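Local coordinates for protein peptidase M28 (Shewanella amazonensis SB2B, PDB 3IIB) that probably acts as a zinc-dependent carboxypeptidase or dipeptidase of the M28 family, removing residues from small peptides, at residues 26-29 and 30-34; 319-322 and 323-326. One frame throughout, in Å; residues are numbered along the deposited sequence.

How the contacts relate
Contact 1 (26-29 with 30-34) and contact 2 (319-322 with 323-326) illustrate one principle in two settings: side chains three to five residues apart fix a local piece of backbone, here a helix end against the second subunit and there a turn leading into a sheet strand. Their centres lie 32 Å apart, with nearest atoms about 20 Å from each other. Contact 1 is the closer to the metal centre; the side chain of L30 lies about 11 Å from a bound zinc ion and about 9 Å from that of the zinc ligand H257. Contact 2 lies away from the zinc site and leads into strand 324-329, which pairs with strand 247-257, the strand that ends at H257.

Contact 1 of 2, residues 26-29 and 30-34; sequences IVES and LTVEV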
loop_
_atom_site.group_PDB
_atom_site.type_symbol
_atom_site.label_atom_id
_atom_site.label_comp_id
_atom_site.label_asym_id
_atom_site.label_seq_id
_atom_site.Cartn_x
_atom_site.Cartn_y
_atom_site.Cartn_z
ATOM N N ILE A 26 11.952 10.573 -18.764
ATOM C CA ILE A 26 13.136 10.793 -17.937
ATOM C C ILE A 26 12.934 10.094 -16.582
ATOM O O ILE A 26 13.839 9.400 -16.080
ATOM C CB ILE A 26 13.468 12.279 -17.750
ATOM C CG1 ILE A 26 13.959 12.877 -19.071
ATOM C CG2 ILE A 26 14.563 12.425 -16.740
ATOM C CD1 ILE A 26 14.071 14.388 -19.068
ATOM N N VAL A 27 11.751 10.230 -16.006
ATOM C CA VAL A 27 11.518 9.588 -14.705
ATOM C C VAL A 27 11.371 8.054 -14.829
ATOM O O VAL A 27 11.816 7.287 -13.925
ATOM C CB VAL A 27 10.380 10.219 -13.866
ATOM C CG1 VAL A 27 9.024 10.150 -14.547
ATOM C CG2 VAL A 27 10.328 9.527 -12.464
ATOM N N GLU A 28 10.833 7.597 -15.958
ATOM C CA GLU A 28 10.792 6.144 -16.221
ATOM C C GLU A 28 12.241 5.636 -16.295
ATOM O O GLU A 28 12.575 4.616 -15.720
ATOM C CB GLU A 28 10.050 5.835 -17.507
ATOM C CG GLU A 28 9.767 4.366 -17.761
ATOM C CD GLU A 28 10.907 3.613 -18.461
ATOM O OE1 GLU A 28 11.922 4.207 -18.868
ATOM O OE2 GLU A 28 10.761 2.381 -18.610
ATOM N N SER A 29 13.091 6.407 -16.970
ATOM C CA SER A 29 14.483 6.000 -17.140
ATOM C C SER A 29 15.216 5.884 -15.800
ATOM O O SER A 29 15.934 4.908 -15.530
ATOM C CB SER A 29 15.156 6.971 -18.085
ATOM O OG SER A 29 16.536 6.628 -18.246
ATOM N N LEU A 30 15.007 6.890 -14.953
ATOM C CA LEU A 30 15.699 6.964 -13.680
ATOM C C LEU A 30 15.230 5.829 -12.765
ATOM O O LEU A 30 16.038 5.092 -12.160
ATOM C CB LEU A 30 15.448 8.339 -13.025
ATOM C CG LEU A 30 16.028 8.608 -11.619
ATOM C CD1 LEU A 30 17.530 8.323 -11.481
ATOM C CD2 LEU A 30 15.677 10.055 -11.177
ATOM N N THR A 31 13.912 5.668 -12.675
ATOM C CA THR A 31 13.358 4.672 -11.745
ATOM C C THR A 31 13.660 3.241 -12.199
ATOM O O THR A 31 13.865 2.361 -11.357
ATOM C CB THR A 31 11.848 4.858 -11.492
ATOM O OG1 THR A 31 11.152 4.817 -12.742
ATOM C CG2 THR A 31 11.566 6.193 -10.788
ATOM N N VAL A 32 13.727 2.997 -13.509
ATOM C CA VAL A 32 14.056 1.648 -14.020
ATOM C C VAL A 32 15.559 1.364 -14.038
ATOM O O VAL A 32 15.990 0.312 -13.557
ATOM C CB VAL A 32 13.476 1.429 -15.431
ATOM C CG1 VAL A 32 13.936 0.047 -16.027
ATOM C CG2 VAL A 32 11.943 1.569 -15.401
ATOM N N GLU A 33 16.356 2.316 -14.546
ATOM C CA GLU A 33 17.782 2.065 -14.796
ATOM C C GLU A 33 18.696 2.309 -13.564
ATOM O O GLU A 33 19.862 1.921 -13.582
ATOM C CB GLU A 33 18.252 2.896 -15.977
ATOM C CG GLU A 33 17.466 2.659 -17.290
ATOM C CD GLU A 33 17.748 3.724 -18.327
ATOM O OE1 GLU A 33 18.877 4.241 -18.316
ATOM O OE2 GLU A 33 16.828 4.135 -19.091
ATOM N N VAL A 34 18.140 2.951 -12.545
ATOM C CA VAL A 34 18.793 3.178 -11.272
ATOM C C VAL A 34 17.969 2.642 -10.146
ATOM O O VAL A 34 18.480 1.841 -9.367
ATOM C CB VAL A 34 19.088 4.687 -11.045
ATOM C CG1 VAL A 34 19.929 4.919 -9.772
ATOM C CG2 VAL A 34 19.801 5.267 -12.264
#
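The last turns of helix 22-33 bring S29 and E33 together one helical turn apart, where the helix faces the second subunit. S29 OG, anti to its own nitrogen (chi1 178°), donates to E33 OE2 at 2.6 Å, approaching from above the carboxylate plane. The same hydroxyl is hydrogen-bonded to W50 and K54 of helix 42-57. Beneath this pair runs the regular backbone bonding, E33 N to S29 O at 2.8 Å among it.

On another side of the helix, V27 O takes two donors from T31: the amide N at 2.9 Å and, from the opposite face of the carbonyl plane, OG1 at 2.8 Å. The T31 methyl CG2 meets V27 CG2 at 3.9 Å. E28 bends at chi2 (-86°), bringing OE2 to 3.5 Å from V32 CG2. R215 NH2 of the second subunit forms salt bridges with both E28 OE1 and E33 OE2.

With an alanine at E33, the S29 hydroxyl would probably lose its carboxylate acceptor and R215 one of its two carboxylates. The shared arginine is likely to ease the repulsion between the glutamates, and these bridges join the two subunits of a protein described as active only as a homodimer.

Contact 2 of 2, residues 319-322 and 323-326; sequences AELE and KHYI
H324 folds back against E320 and L321 in the tight turn that carries the chain from helix 308-316 into strand 324-329 of the central sheet, part of the alpha/beta core of the M28 peptidase. The imidazole is held at edge and face. H324 ND1 donates to the backbone O of E320 at 2.9 Å, and this oxygen lies in the ring plane, although the donor stands well above the carbonyl plane. Over one ring face sits the methyl CD2 of L321, a CH-pi contact 4.1 Å from the centroid of the H324 ring and only 10° off the normal. With CG turned anti to its carbonyl carbon (chi1 -80°), the ring swings back to meet both groups.

The E320 chain passes the CE1 edge of the ring obliquely, its carboxylate plane turned 71° from that of the imidazole, and E320 OE1 comes to 3.3 Å from H324 CE1. The main chain closes the turn through H324 N to L321 O at 3.0 Å, alongside a weak bond from K323 N to E320 O.

Further out, Y313 bonds H324 NE2, fixing the ring's rotation from its far end. R296 pairs with E320 OE1, which H317 also reaches, and in the conformer given K323 NZ pairs with D249. L321 and H324 both pack on V385, while backbone bonds to I251 bind K323 and Y325 to strand 247-257. A water bridges the turn, donating to A319 O at 2.9 Å and accepting a weak bond from K323 N at 3.2 Å.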
loop_
_atom_site.group_PDB
_atom_site.type_symbol
_atom_site.label_atom_id
_atom_site.label_comp_id
_atom_site.label_asym_id
_atom_site.label_seq_id
_atom_site.Cartn_x
_atom_site.Cartn_y
_atom_site.Cartn_z
ATOM N N ALA A 319 31.110 33.075 -4.763
ATOM C CA ALA A 319 31.522 34.242 -5.568
ATOM C C ALA A 319 30.594 34.465 -6.766
ATOM O O ALA A 319 30.634 35.527 -7.354
ATOM C CB ALA A 319 32.962 34.094 -6.084
ATOM N N GLU A 320 29.817 33.434 -7.140
ATOM C CA GLU A 320 28.923 33.469 -8.279
ATOM C C GLU A 320 27.482 33.830 -7.894
ATOM O O GLU A 320 26.643 34.051 -8.772
ATOM C CB GLU A 320 28.931 32.100 -8.958
ATOM C CG GLU A 320 28.463 32.113 -10.384
ATOM C CD GLU A 320 28.272 30.703 -10.968
ATOM O OE1 GLU A 320 27.878 29.778 -10.216
ATOM O OE2 GLU A 320 28.430 30.525 -12.207
ATOM N N LEU A 321 27.167 33.834 -6.601
ATOM C CA LEU A 321 25.755 34.005 -6.171
ATOM C C LEU A 321 25.167 35.348 -6.559
ATOM O O LEU A 321 23.964 35.485 -6.788
ATOM C CB LEU A 321 25.622 33.829 -4.654
ATOM C CG LEU A 321 25.867 32.381 -4.171
ATOM C CD1 LEU A 321 25.574 32.216 -2.685
ATOM C CD2 LEU A 321 25.101 31.319 -4.965
ATOM N N GLU A 322 26.009 36.376 -6.583
ATOM C CA GLU A 322 25.516 37.679 -6.959
ATOM C C GLU A 322 24.967 37.659 -8.373
ATOM O O GLU A 322 24.055 38.419 -8.688
ATOM C CB GLU A 322 26.647 38.704 -6.862
ATOM C CG GLU A 322 26.191 40.114 -6.903
ATOM C CD GLU A 322 27.266 41.036 -6.345
ATOM O OE1 GLU A 322 28.159 41.439 -7.133
ATOM O OE2 GLU A 322 27.177 41.396 -5.148
ATOM N N LYS A 323 25.529 36.807 -9.224
ATOM C CA LYS A 323 25.053 36.641 -10.597
ATOM C C LYS A 323 23.931 35.599 -10.776
ATOM O O LYS A 323 23.502 35.350 -11.889
ATOM C CB LYS A 323 26.238 36.317 -11.510
ATOM C CG LYS A 323 27.128 37.532 -11.824
ATOM C CD LYS A 323 26.424 38.498 -12.774
ATOM C CE LYS A 323 27.321 39.665 -13.165
ATOM N NZ LYS A 323 26.708 40.522 -14.220
ATOM N N HIS A 324 23.468 34.969 -9.694
ATOM C CA HIS A 324 22.288 34.104 -9.732
ATOM C C HIS A 324 21.067 34.994 -9.763
ATOM O O HIS A 324 20.805 35.729 -8.819
ATOM C CB HIS A 324 22.221 33.163 -8.540
ATOM C CG HIS A 324 23.102 31.978 -8.686
ATOM N ND1 HIS A 324 24.461 32.096 -8.903
ATOM C CD2 HIS A 324 22.824 30.654 -8.717
ATOM C CE1 HIS A 324 24.981 30.890 -9.024
ATOM N NE2 HIS A 324 24.010 29.997 -8.933
ATOM N N TYR A 325 20.373 35.013 -10.875
ATOM C CA TYR A 325 19.234 35.903 -11.027
ATOM C C TYR A 325 18.080 35.449 -10.118
ATOM O O TYR A 325 17.511 36.246 -9.374
ATOM C CB TYR A 325 18.831 35.929 -12.494
ATOM C CG TYR A 325 17.690 36.874 -12.800
ATOM C CD1 TYR A 325 17.820 38.254 -12.619
ATOM C CD2 TYR A 325 16.502 36.388 -13.310
ATOM C CE1 TYR A 325 16.752 39.112 -12.916
ATOM C CE2 TYR A 325 15.421 37.250 -13.580
ATOM C CZ TYR A 325 15.580 38.580 -13.412
ATOM O OH TYR A 325 14.495 39.384 -13.687
ATOM N N ILE A 326 17.740 34.162 -10.201
ATOM C CA ILE A 326 16.678 33.564 -9.401
ATOM C C ILE A 326 16.918 32.089 -9.373
ATOM O O ILE A 326 17.507 31.535 -10.314
ATOM C CB ILE A 326 15.286 33.895 -9.961
ATOM C CG1 ILE A 326 14.189 33.535 -8.943
ATOM C CG2 ILE A 326 15.057 33.174 -11.293
ATOM C CD1 ILE A 326 12.882 34.368 -9.119
HETATM O O HOH W 1 28.693 36.804 -9.032
HETATM O O HOH W 2 21.673 38.783 -10.139
#